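Local coordinates for protein Lys-gingipain W83 (PDB 4ITC) that cleaves peptide bonds after lysine as a cysteine proteinase and, through calcium-binding adhesin domains such as this one, lyses red cells in vitro, at residues 90-95 against 152-157. Residues are numbered along the deposited sequence; the frame is centred on the assembly and turned at random.
Sequences SEHYAV and RHFQST
His92 and Phe154 meet edge to face, an offset T-shaped pair with centroids 5.1 Å apart and planes at 67°. Followed outward, His92 starts with CB, 3.3 Å from Ser156 OG. CG, anti to the backbone N (chi1 -173°), and CD2 both run past Phe154 O, which sits in plane at the imidazole edge; CD2 also lies over one face of the Phe154 ring, toward its rim, 3.8 Å from Phe154 CE1. At the tip, NE2 passes Phe154 CZ and Gln155 OE1 but is hydrogen-bonded to Glu113, and ND1 to Thr115. The opposite face of Phe154 takes the guanidinium of Arg152, salt-bridged to Asp61, and Ala94 CB sits at the ring's edge, 3.6 Å from Phe154 CE1. Ala94 and Arg152 exchange two backbone hydrogen bonds; beyond Tyr93 and His153 a weak one follows, Phe154 N to His92 O (3.4 Å), and His92 N donates to Ser156 OG (2.9 Å). On the face carrying Tyr93 and His153, His153 NE2 donates to Glu91 OE1 (2.8 Å), which lies in the imidazole plane, while the N-H comes from above the carboxylate plane; His153 ND1 is hydrogen-bonded to Ser47 OG and Glu91 OE2 to Ser49 OG. Antiparallel strands 92-98 and 148-153 are neighbours in one sheet of the Cleaved Adhesin beta-sandwich.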
loop_
_atom_site.group_PDB
_atom_site.type_symbol
_atom_site.label_atom_id
_atom_site.label_comp_id
_atom_site.label_asym_id
_atom_site.label_seq_id
_atom_site.Cartn_x
_atom_site.Cartn_y
_atom_site.Cartn_z
ATOM N N SER A 90 -6.431 12.211 -2.579
ATOM C CA SER A 90 -7.419 11.231 -3.020
ATOM C C SER A 90 -6.818 10.113 -3.837
ATOM O O SER A 90 -6.970 10.073 -5.073
ATOM C CB SER A 90 -8.521 11.924 -3.823
ATOM O OG SER A 90 -9.131 12.887 -2.997
ATOM N N GLU A 91 -6.103 9.225 -3.138
ATOM C CA GLU A 91 -5.583 8.018 -3.741
ATOM C C GLU A 91 -6.503 6.850 -3.446
ATOM O O GLU A 91 -6.956 6.665 -2.295
ATOM C CB GLU A 91 -4.164 7.739 -3.220
ATOM C CG GLU A 91 -3.155 8.867 -3.527
ATOM C CD GLU A 91 -2.734 8.967 -4.991
ATOM O OE1 GLU A 91 -3.262 8.200 -5.845
ATOM O OE2 GLU A 91 -1.908 9.857 -5.324
ATOM N N HIS A 92 -6.693 6.023 -4.450
ATOM C CA HIS A 92 -7.566 4.862 -4.373
ATOM C C HIS A 92 -6.736 3.601 -4.347
ATOM O O HIS A 92 -5.813 3.449 -5.136
ATOM C CB HIS A 92 -8.505 4.855 -5.578
ATOM C CG HIS A 92 -9.559 3.783 -5.523
ATOM N ND1 HIS A 92 -10.719 3.950 -4.798
ATOM C CD2 HIS A 92 -9.591 2.523 -6.010
ATOM C CE1 HIS A 92 -11.441 2.843 -4.886
ATOM N NE2 HIS A 92 -10.791 1.971 -5.625
ATOM N N TYR A 93 -7.140 2.669 -3.498
ATOM C CA TYR A 93 -6.411 1.417 -3.398
ATOM C C TYR A 93 -7.336 0.315 -2.923
ATOM O O TYR A 93 -8.475 0.567 -2.439
ATOM C CB TYR A 93 -5.193 1.523 -2.443
ATOM C CG TYR A 93 -5.565 1.609 -0.987
ATOM C CD1 TYR A 93 -6.069 2.788 -0.431
ATOM C CD2 TYR A 93 -5.473 0.511 -0.172
ATOM C CE1 TYR A 93 -6.449 2.859 0.902
ATOM C CE2 TYR A 93 -5.848 0.579 1.162
ATOM C CZ TYR A 93 -6.362 1.744 1.664
ATOM O OH TYR A 93 -6.708 1.752 3.010
ATOM N N ALA A 94 -6.853 -0.903 -3.059
ATOM C CA ALA A 94 -7.584 -2.059 -2.520
ATOM C C ALA A 94 -6.579 -3.063 -1.990
ATOM O O ALA A 94 -5.425 -3.055 -2.412
ATOM C CB ALA A 94 -8.515 -2.682 -3.556
ATOM N N VAL A 95 -7.020 -3.909 -1.057
ATOM C CA VAL A 95 -6.269 -5.016 -0.545
ATOM C C VAL A 95 -7.004 -6.291 -0.891
ATOM O O VAL A 95 -8.245 -6.375 -0.694
ATOM C CB VAL A 95 -6.131 -4.918 0.998
ATOM C CG1 VAL A 95 -5.421 -6.101 1.595
ATOM C CG2 VAL A 95 -5.480 -3.612 1.398
ATOM N N ARG A 152 -3.009 -2.898 -3.944
ATOM C CA ARG A 152 -3.136 -2.461 -5.312
ATOM C C ARG A 152 -3.478 -0.989 -5.348
ATOM O O ARG A 152 -4.484 -0.558 -4.787
ATOM C CB ARG A 152 -4.257 -3.222 -6.005
ATOM C CG ARG A 152 -4.387 -2.997 -7.500
ATOM C CD ARG A 152 -5.637 -3.702 -8.033
ATOM N NE ARG A 152 -5.787 -3.453 -9.457
ATOM C CZ ARG A 152 -6.858 -3.731 -10.150
ATOM N NH1 ARG A 152 -7.933 -4.233 -9.560
ATOM N NH2 ARG A 152 -6.850 -3.478 -11.454
ATOM N N HIS A 153 -2.633 -0.201 -6.005
ATOM C CA HIS A 153 -2.891 1.236 -6.267
ATOM C C HIS A 153 -3.401 1.366 -7.668
ATOM O O HIS A 153 -2.680 1.066 -8.595
ATOM C CB HIS A 153 -1.601 2.020 -6.093
ATOM C CG HIS A 153 -1.757 3.492 -6.240
ATOM N ND1 HIS A 153 -0.704 4.319 -6.585
ATOM C CD2 HIS A 153 -2.791 4.302 -5.954
ATOM C CE1 HIS A 153 -1.109 5.575 -6.554
ATOM N NE2 HIS A 153 -2.379 5.589 -6.182
ATOM N N PHE A 154 -4.665 1.766 -7.812
ATOM C CA PHE A 154 -5.338 1.699 -9.121
ATOM C C PHE A 154 -6.514 2.640 -9.107
ATOM O O PHE A 154 -6.862 3.162 -8.059
ATOM C CB PHE A 154 -5.779 0.249 -9.505
ATOM C CG PHE A 154 -6.983 -0.261 -8.738
ATOM C CD1 PHE A 154 -6.956 -0.398 -7.355
ATOM C CD2 PHE A 154 -8.136 -0.592 -9.400
ATOM C CE1 PHE A 154 -8.049 -0.844 -6.663
ATOM C CE2 PHE A 154 -9.244 -1.058 -8.701
ATOM C CZ PHE A 154 -9.206 -1.147 -7.332
ATOM N N GLN A 155 -7.129 2.851 -10.275
ATOM C CA GLN A 155 -8.270 3.812 -10.390
ATOM C C GLN A 155 -7.933 5.123 -9.686
ATOM O O GLN A 155 -8.748 5.697 -8.929
ATOM C CB GLN A 155 -9.581 3.213 -9.878
ATOM C CG GLN A 155 -10.105 2.183 -10.856
ATOM C CD GLN A 155 -11.309 1.406 -10.353
ATOM O OE1 GLN A 155 -11.944 1.766 -9.364
ATOM N NE2 GLN A 155 -11.623 0.340 -11.047
ATOM N N SER A 156 -6.679 5.544 -9.899
ATOM C CA SER A 156 -6.113 6.734 -9.293
ATOM C C SER A 156 -5.395 7.510 -10.378
ATOM O O SER A 156 -4.762 6.943 -11.288
ATOM C CB SER A 156 -5.093 6.386 -8.192
ATOM O OG SER A 156 -5.719 5.704 -7.115
ATOM N N THR A 157 -5.530 8.822 -10.332
ATOM C CA THR A 157 -4.712 9.645 -11.233
ATOM C C THR A 157 -4.637 11.079 -10.719
ATOM O O THR A 157 -5.586 11.608 -10.115
ATOM C CB THR A 157 -5.281 9.594 -12.671
ATOM O OG1 THR A 157 -4.352 10.203 -13.569
ATOM C CG2 THR A 157 -6.614 10.371 -12.763
#